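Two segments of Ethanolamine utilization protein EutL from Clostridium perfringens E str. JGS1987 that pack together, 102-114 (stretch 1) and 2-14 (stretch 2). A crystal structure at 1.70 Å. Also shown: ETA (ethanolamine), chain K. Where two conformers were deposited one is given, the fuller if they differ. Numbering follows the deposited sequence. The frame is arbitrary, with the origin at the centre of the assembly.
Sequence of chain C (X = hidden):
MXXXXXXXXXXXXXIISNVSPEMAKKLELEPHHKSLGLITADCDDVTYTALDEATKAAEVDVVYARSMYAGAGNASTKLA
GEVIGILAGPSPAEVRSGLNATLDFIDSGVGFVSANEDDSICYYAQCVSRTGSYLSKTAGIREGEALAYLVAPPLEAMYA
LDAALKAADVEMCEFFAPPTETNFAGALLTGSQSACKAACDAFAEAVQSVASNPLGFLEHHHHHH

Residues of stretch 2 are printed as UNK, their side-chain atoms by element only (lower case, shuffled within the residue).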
ATOM      1  N   THR C 102       7.896 -18.939  18.661  1.00 23.33           N
ATOM      2  CA  THR C 102       7.704 -17.631  18.026  1.00 23.06           C
ATOM      3  C   THR C 102       7.377 -16.587  19.099  1.00 24.45           C
ATOM      4  O   THR C 102       7.988 -15.523  19.181  1.00 24.76           O
ATOM      5  CB  THR C 102       6.574 -17.650  16.982  1.00 23.51           C
ATOM      6  OG1 THR C 102       6.838 -18.655  15.990  1.00 24.26           O
ATOM      7  CG2 THR C 102       6.470 -16.306  16.265  1.00 23.24           C
ATOM      8  N   LEU C 103       6.396 -16.910  19.925  1.00 25.47           N
ATOM      9  CA  LEU C 103       5.973 -16.002  20.972  1.00 25.08           C
ATOM     10  C   LEU C 103       7.108 -15.705  21.919  1.00 27.51           C
ATOM     11  O   LEU C 103       7.330 -14.559  22.312  1.00 28.65           O
ATOM     12  CB  LEU C 103       4.810 -16.625  21.754  1.00 24.06           C
ATOM     13  CG  LEU C 103       3.502 -16.727  21.002  1.00 28.19           C
ATOM     14  CD1 LEU C 103       2.560 -17.728  21.684  1.00 27.19           C
ATOM     15  CD2 LEU C 103       2.881 -15.385  20.956  1.00 33.21           C
ATOM     16  N   ASP C 104       7.828 -16.745  22.321  1.00 27.00           N
ATOM     17  CA  ASP C 104       8.913 -16.532  23.263  1.00 29.03           C
ATOM     18  C   ASP C 104       9.993 -15.630  22.664  1.00 29.16           C
ATOM     19  O   ASP C 104      10.572 -14.798  23.373  1.00 30.25           O
ATOM     20  CB  ASP C 104       9.510 -17.853  23.709  1.00 30.68           C
ATOM     21  CG  ASP C 104       8.598 -18.617  24.646  1.00 35.72           C
ATOM     22  OD1 ASP C 104       7.529 -18.098  25.072  1.00 38.10           O
ATOM     23  OD2 ASP C 104       8.951 -19.764  24.938  1.00 37.34           O
ATOM     24  N   PHE C 105      10.255 -15.772  21.367  1.00 26.53           N
ATOM     25  CA  PHE C 105      11.269 -14.934  20.742  1.00 27.51           C
ATOM     26  C   PHE C 105      10.818 -13.478  20.686  1.00 27.23           C
ATOM     27  O   PHE C 105      11.603 -12.566  20.949  1.00 28.70           O
ATOM     28  CB  PHE C 105      11.621 -15.405  19.330  1.00 27.95           C
ATOM     29  CG  PHE C 105      12.816 -14.686  18.759  1.00 30.39           C
ATOM     30  CD1 PHE C 105      14.102 -15.132  19.044  1.00 32.14           C
ATOM     31  CD2 PHE C 105      12.657 -13.548  18.003  1.00 31.39           C
ATOM     32  CE1 PHE C 105      15.209 -14.461  18.542  1.00 33.27           C
ATOM     33  CE2 PHE C 105      13.764 -12.868  17.506  1.00 32.57           C
ATOM     34  CZ  PHE C 105      15.031 -13.329  17.782  1.00 32.56           C
ATOM     35  N   ILE C 106       9.554 -13.251  20.364  1.00 26.37           N
ATOM     36  CA  ILE C 106       9.063 -11.888  20.229  1.00 26.57           C
ATOM     37  C   ILE C 106       9.194 -11.175  21.561  1.00 29.51           C
ATOM     38  O   ILE C 106       9.467  -9.977  21.605  1.00 30.48           O
ATOM     39  CB  ILE C 106       7.614 -11.874  19.737  1.00 24.77           C
ATOM     40  CG1 ILE C 106       7.571 -12.384  18.287  1.00 24.26           C
ATOM     41  CG2 ILE C 106       7.005 -10.483  19.815  1.00 24.89           C
ATOM     42  CD1 ILE C 106       6.188 -12.550  17.723  1.00 25.27           C
ATOM     43  N   ASP C 107       9.007 -11.909  22.644  1.00 28.71           N
ATOM     44  CA  ASP C 107       9.113 -11.293  23.972  1.00 33.52           C
ATOM     45  C   ASP C 107      10.501 -11.443  24.610  1.00 31.58           C
ATOM     46  O   ASP C 107      10.641 -11.281  25.815  1.00 34.03           O
ATOM     47  CB  ASP C 107       8.045 -11.870  24.899  1.00 43.36           C
ATOM     48  CG  ASP C 107       7.664 -10.901  26.032  1.00 53.37           C
ATOM     49  OD1 ASP C 107       7.619  -9.663  25.797  1.00 52.83           O
ATOM     50  OD2 ASP C 107       7.418 -11.384  27.159  1.00 55.77           O
ATOM     51  N   SER C 108      11.533 -11.704  23.809  1.00 30.63           N
ATOM     52  CA  SER C 108      12.859 -12.040  24.357  1.00 32.35           C
ATOM     53  C   SER C 108      13.764 -10.834  24.639  1.00 34.95           C
ATOM     54  O   SER C 108      14.828 -10.992  25.263  1.00 35.38           O
ATOM     55  CB  SER C 108      13.614 -12.989  23.417  1.00 31.14           C
ATOM     56  OG  SER C 108      13.973 -12.364  22.197  1.00 30.89           O
ATOM     57  N   GLY C 109      13.350  -9.652  24.195  1.00 36.92           N
ATOM     58  CA  GLY C 109      14.130  -8.430  24.352  1.00 39.28           C
ATOM     59  C   GLY C 109      14.569  -7.824  23.029  1.00 38.44           C
ATOM     60  O   GLY C 109      15.185  -6.756  22.990  1.00 42.12           O
ATOM     61  N   VAL C 110      14.294  -8.515  21.932  0.66 34.95           N
ATOM     62  CA  VAL C 110      14.609  -7.962  20.626  0.66 33.61           C
ATOM     63  C   VAL C 110      13.618  -6.844  20.326  0.66 31.62           C
ATOM     64  O   VAL C 110      12.596  -6.707  20.998  0.66 31.97           O
ATOM     65  CB  VAL C 110      14.579  -9.032  19.515  0.66 35.31           C
ATOM     66  CG1 VAL C 110      15.726 -10.036  19.715  0.66 37.04           C
ATOM     67  CG2 VAL C 110      13.237  -9.743  19.480  0.66 37.08           C
ATOM     68  N   GLY C 111      13.951  -6.008  19.355  1.00 29.12           N
ATOM     69  CA  GLY C 111      13.035  -4.965  18.938  1.00 27.82           C
ATOM     70  C   GLY C 111      13.725  -3.881  18.161  1.00 27.16           C
ATOM     71  O   GLY C 111      14.944  -3.855  18.103  1.00 27.79           O
ATOM     72  N   PHE C 112      12.931  -3.009  17.561  1.00 26.19           N
ATOM     73  CA  PHE C 112      13.460  -1.801  16.955  1.00 24.62           C
ATOM     74  C   PHE C 112      13.991  -0.897  18.060  1.00 25.00           C
ATOM     75  O   PHE C 112      13.573  -0.973  19.210  1.00 26.90           O
ATOM     76  CB  PHE C 112      12.392  -1.089  16.131  1.00 23.24           C
ATOM     77  CG  PHE C 112      12.203  -1.658  14.759  1.00 24.17           C
ATOM     78  CD1 PHE C 112      11.759  -2.974  14.584  1.00 24.97           C
ATOM     79  CD2 PHE C 112      12.467  -0.892  13.635  1.00 23.70           C
ATOM     80  CE1 PHE C 112      11.600  -3.512  13.316  1.00 24.62           C
ATOM     81  CE2 PHE C 112      12.292  -1.417  12.365  1.00 23.77           C
ATOM     82  CZ  PHE C 112      11.850  -2.742  12.205  1.00 24.22           C
ATOM     83  N   VAL C 113      14.956  -0.068  17.702  1.00 25.16           N
ATOM     84  CA  VAL C 113      15.581   0.856  18.621  1.00 27.69           C
ATOM     85  C   VAL C 113      15.282   2.284  18.199  1.00 27.15           C
ATOM     86  O   VAL C 113      15.301   2.603  17.016  1.00 26.68           O
ATOM     87  CB  VAL C 113      17.100   0.643  18.658  1.00 32.15           C
ATOM     88  CG1 VAL C 113      17.773   1.693  19.544  1.00 33.97           C
ATOM     89  CG2 VAL C 113      17.405  -0.762  19.162  1.00 35.89           C
ATOM     90  N   SER C 114      14.980   3.130  19.171  1.00 27.25           N
ATOM     91  CA  SER C 114      14.702   4.532  18.892  1.00 27.33           C
ATOM     92  C   SER C 114      15.971   5.310  18.551  1.00 27.04           C
ATOM     93  O   SER C 114      17.000   5.133  19.187  1.00 27.45           O
ATOM     94  CB  SER C 114      14.025   5.196  20.096  1.00 28.91           C
ATOM     95  OG  SER C 114      13.897   6.599  19.845  1.00 28.58           O
ATOM     96  N   UNK C   2      16.240   8.279  22.745  1.00 33.80           N
ATOM     97  CA  UNK C   2      17.225   7.623  21.892  1.00 33.26           C
ATOM     98  C   UNK C   2      17.842   6.410  22.600  1.00 32.09           C
ATOM     99  O   UNK C   2      18.144   6.473  23.797  1.00 33.04           O
ATOM    100  c   UNK C   2      18.293   8.634  21.487  1.00 36.91           C
ATOM    101  n   UNK C   2      22.500  10.203  19.938  1.00 70.14           N
ATOM    102  c   UNK C   2      21.689   8.954  20.070  1.00 63.19           C
ATOM    103  c   UNK C   2      20.214   9.268  20.081  1.00 52.33           C
ATOM    104  c   UNK C   2      19.378   8.110  20.586  1.00 42.92           C
ATOM    105  N   UNK C   3      17.971   5.319  21.841  1.00 31.37           N
ATOM    106  CA  UNK C   3      18.520   4.017  22.253  1.00 31.83           C
ATOM    107  C   UNK C   3      17.538   3.166  23.084  1.00 33.14           C
ATOM    108  O   UNK C   3      17.868   2.033  23.458  1.00 34.76           O
ATOM    109  n   UNK C   3      21.765   5.618  22.502  1.00 40.93           N
ATOM    110  o   UNK C   3      21.099   4.136  20.941  1.00 38.08           O
ATOM    111  c   UNK C   3      20.977   4.638  22.066  1.00 37.64           C
ATOM    112  c   UNK C   3      19.860   4.198  22.999  1.00 34.21           C
ATOM    113  N   UNK C   4      16.323   3.671  23.320  1.00 32.55           N
ATOM    114  CA  UNK C   4      15.285   2.842  23.940  1.00 33.10           C
ATOM    115  C   UNK C   4      14.892   1.725  22.992  1.00 31.63           C
ATOM    116  O   UNK C   4      14.779   1.928  21.778  1.00 30.33           O
ATOM    117  o   UNK C   4      15.147   4.330  26.324  1.00 37.35           O
ATOM    118  c   UNK C   4      14.026   3.649  24.288  1.00 33.70           C
ATOM    119  o   UNK C   4      13.258   5.319  25.762  1.00 38.14           O
ATOM    120  c   UNK C   4      14.172   4.492  25.545  1.00 36.26           C
ATOM    121  N   UNK C   5      14.665   0.541  23.551  1.00 32.14           N
ATOM    122  CA  UNK C   5      14.050  -0.537  22.789  1.00 33.21           C
ATOM    123  C   UNK C   5      12.557  -0.270  22.655  1.00 33.55           C
ATOM    124  O   UNK C   5      11.908   0.057  23.646  1.00 39.18           O
ATOM    125  c   UNK C   5      14.835  -3.531  21.746  1.00 43.77           C
ATOM    126  c   UNK C   5      13.783  -3.099  22.752  1.00 46.49           C
ATOM    127  c   UNK C   5      13.438  -4.219  23.737  1.00 56.19           C
ATOM    128  c   UNK C   5      14.294  -1.872  23.500  1.00 39.30           C
ATOM    129  N   UNK C   6      12.000  -0.397  21.453  1.00 29.59           N
ATOM    130  CA  UNK C   6      10.554  -0.330  21.281  1.00 31.81           C
ATOM    131  C   UNK C   6       9.999  -1.752  21.448  1.00 32.04           C
ATOM    132  O   UNK C   6      10.286  -2.635  20.645  1.00 34.45           O
ATOM    133  c   UNK C   6       8.657   0.263  19.730  1.00 36.84           C
ATOM    134  c   UNK C   6      10.677   1.688  19.818  1.00 47.82           C
ATOM    135  c   UNK C   6      11.884   1.807  18.986  1.00 56.38           C
ATOM    136  c   UNK C   6      10.165   0.254  19.921  1.00 37.59           C
ATOM    137  N   UNK C   7       9.193  -1.962  22.477  1.00 30.38           N
ATOM    138  CA  UNK C   7       8.709  -3.296  22.750  1.00 31.16           C
ATOM    139  C   UNK C   7       7.702  -3.760  21.697  1.00 29.26           C
ATOM    140  O   UNK C   7       6.722  -3.069  21.432  1.00 31.12           O
ATOM    141  c   UNK C   7       8.069  -3.359  24.133  1.00 37.92           C
ATOM    142  c   UNK C   7       4.837  -4.446  25.862  1.00 77.17           C
ATOM    143  n   UNK C   7       3.800  -3.620  25.937  1.00 78.03           N
ATOM    144  c   UNK C   7       7.280  -4.790  26.014  1.00 63.01           C
ATOM    145  n   UNK C   7       6.064  -3.983  26.083  1.00 72.58           N
ATOM    146  c   UNK C   7       7.838  -4.775  24.598  1.00 48.86           C
ATOM    147  n   UNK C   7       4.641  -5.729  25.569  1.00 78.72           N
ATOM    148  N   UNK C   8       7.944  -4.929  21.079  1.00 28.77           N
ATOM    149  CA  UNK C   8       6.997  -5.516  20.124  1.00 26.97           C
ATOM    150  C   UNK C   8       5.926  -6.305  20.868  1.00 27.07           C
ATOM    151  O   UNK C   8       6.211  -6.813  21.969  1.00 28.08           O
ATOM    152  c   UNK C   8       8.926  -6.877  20.251  1.00 28.34           C
ATOM    153  c   UNK C   8       9.183  -5.723  21.160  1.00 29.75           C
ATOM    154  c   UNK C   8       7.875  -6.437  19.280  1.00 27.61           C
ATOM    155  N   UNK C   9       4.728  -6.389  20.293  1.00 25.90           N
ATOM    156  CA  UNK C   9       3.584  -7.038  20.941  1.00 27.17           C
ATOM    157  C   UNK C   9       2.871  -7.989  20.007  1.00 26.91           C
ATOM    158  O   UNK C   9       2.533  -7.628  18.883  1.00 26.33           O
ATOM    159  n   UNK C   9       3.462  -3.826  21.952  1.00 33.36           N
ATOM    160  c   UNK C   9       3.166  -5.024  22.415  1.00 33.33           C
ATOM    161  c   UNK C   9       2.565  -6.005  21.440  1.00 29.73           C
ATOM    162  o   UNK C   9       3.358  -5.349  23.585  1.00 36.13           O
ATOM    163  N   UNK C  10       2.621  -9.198  20.491  1.00 26.47           N
ATOM    164  CA  UNK C  10       1.806 -10.140  19.750  1.00 26.24           C
ATOM    165  C   UNK C  10       0.344  -9.769  19.998  1.00 25.23           C
ATOM    166  O   UNK C  10      -0.026  -9.433  21.131  1.00 26.26           O
ATOM    167  c   UNK C  10       3.565 -11.920  19.802  1.00 30.56           C
ATOM    168  c   UNK C  10       1.154 -12.580  19.534  1.00 26.06           C
ATOM    169  c   UNK C  10       2.103 -11.585  20.187  1.00 28.46           C
ATOM    170  N   UNK C  11      -0.485  -9.821  18.951  1.00 22.37           N
ATOM    171  CA  UNK C  11      -1.899  -9.447  19.067  1.00 22.35           C
ATOM    172  C   UNK C  11      -2.858 -10.638  19.011  1.00 22.42           C
ATOM    173  O   UNK C  11      -3.888 -10.638  19.671  1.00 23.70           O
ATOM    174  c   UNK C  11      -1.800  -6.285  16.752  1.00 22.85           C
ATOM    175  c   UNK C  11      -1.484  -7.146  17.977  1.00 23.14           C
ATOM    176  c   UNK C  11      -1.714  -6.362  19.247  1.00 26.48           C
ATOM    177  c   UNK C  11      -2.290  -8.446  17.968  1.00 21.37           C
ATOM    178  N   UNK C  12      -2.519 -11.642  18.217  0.58 23.00           N
ATOM    179  CA  UNK C  12      -3.390 -12.795  18.066  0.58 23.48           C
ATOM    180  C   UNK C  12      -2.593 -14.011  17.639  0.58 23.12           C
ATOM    181  O   UNK C  12      -1.562 -13.900  16.969  0.58 22.86           O
ATOM    182  o   UNK C  12      -5.430 -13.561  16.958  0.58 24.59           O
ATOM    183  c   UNK C  12      -4.514 -12.488  17.066  0.58 24.47           C
ATOM    184  N   UNK C  13      -3.064 -15.171  18.082  0.58 23.30           N
ATOM    185  CA  UNK C  13      -2.460 -16.452  17.748  0.58 24.04           C
ATOM    186  C   UNK C  13      -3.554 -17.488  17.662  0.58 24.63           C
ATOM    187  O   UNK C  13      -4.397 -17.575  18.557  0.58 25.34           O
ATOM    188  c   UNK C  13      -1.428 -16.924  18.796  0.58 26.57           C
ATOM    189  c   UNK C  13      -0.719 -18.186  18.317  0.58 28.76           C
ATOM    190  c   UNK C  13      -0.428 -15.854  19.088  0.58 26.36           C
ATOM    191  N   UNK C  14      -3.528 -18.304  16.618  1.00 24.00           N
ATOM    192  CA  UNK C  14      -4.525 -19.374  16.476  1.00 24.71           C
ATOM    193  C   UNK C  14      -3.959 -20.565  15.712  1.00 24.54           C
ATOM    194  O   UNK C  14      -2.968 -20.432  14.969  1.00 24.43           O
ATOM    195  c   UNK C  14      -7.420 -18.660  17.616  1.00 31.21           C
ATOM    196  c   UNK C  14      -6.653 -17.898  16.495  1.00 26.19           C
ATOM    197  c   UNK C  14      -5.790 -18.866  15.738  1.00 24.21           C
ATOM    198  n   UNK C  14      -8.653 -18.453  19.688  1.00 33.99           N
ATOM    199  c   UNK C  14      -7.787 -17.745  18.708  1.00 32.35           C
TER
HETATM  200  CA  ETA K 302       8.977  -1.673  10.849  1.00 26.56           C
HETATM  201  N   ETA K 302       7.730  -1.870  10.139  1.00 24.71           N
HETATM  202  C   ETA K 302       8.717  -1.241  12.285  1.00 29.63           C
HETATM  203  O   ETA K 302       7.896  -2.143  12.982  1.00 30.02           O
HETATM  204  O   HOH W   1      10.124  -3.496  18.095  1.00 27.88           O

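At position 2 four carbons run in a row to a nitrogen, and the CA lies 3.7 Å from Ser114 O: a lysine. The CA-to-CB bond of Lys2 points away from stretch 1 and the residue is exposed, which suits a long charged chain. Position 3 has two carbons, the second bearing one oxygen and one nitrogen; its backbone N donates to Ser114 O (2.8 Å). It is asparagine, which tolerates the positive phi of 78° better than most residues. At position 4 the second of two carbons bears two oxygens. Here the backbone makes the contact: Ser114 N donates to the O of position 4 (2.9 Å), and Val113 CA approaches that same O at 3.4 Å. The residue is aspartate, its carboxylate not needed for these bonds.

Position 5 has four carbons forked at the second, one branch tip 3.2 Å from Gly109 O and the other 3.6 Å from Gly111 N. This is leucine, whose fork reaches the loop. Position 6 also has four carbons, but forked at the first; the tip of its two-carbon arm lies 3.4 Å from Ser114 N and 4.1 Å from Phe112 CB, and its backbone N donates to Phe112 O (2.8 Å). It is isoleucine. An ideal CB on Gly111 would clash with Ile6 O at 2.7 Å and lie a tight 3.1 Å from Leu5 CD1; the backbone angles of Gly111 call for glycine in any case.

Position 7 shows three carbons, a nitrogen, then a carbon carrying two more nitrogens, without contact to stretch 1: arginine, suitably exposed. At position 8 three carbons close a ring onto the backbone nitrogen, one ring carbon 3.4 Å from Ile106 O and 4.1 Å from Ile106 CG2. The ring of this proline offers a compact apolar surface; its nitrogen has no N-H to donate. Position 9, two carbons with one oxygen and one nitrogen on the second, touches nothing here: asparagine.

Position 10 has one carbon carrying two others, one 3.6 Å from Leu103 CD2, the other 3.4 Å from Ile106 CD1: valine, its two methyls serving two neighbours. Position 11, four carbons forked at the second, is leucine, partly exposed and uninvolved. Position 12, a carbon and an oxygen, is serine. Position 13 repeats the three-carbon fork, one tip 3.8 Å from Leu103 CD2: valine. Position 14, four carbons ending in nitrogen, is lysine. Asn9 ND2, Ser12 OG and Lys14 NZ are hydrogen-bonded elsewhere in the structure.

The contact thus has two parts. Backbone hydrogen bonds join residues 3–6 to 112–114, where a water links Ile6 O (2.7 Å) to Phe112 N (2.9 Å). Beyond them, Pro8, Val10 and Val13 pack against Leu103 and Ile106 of helix 102-106, which runs almost antiparallel (177°) to strand 10-14.

Stretch 2, residues 2-14: KNDLIRPNVLSVK
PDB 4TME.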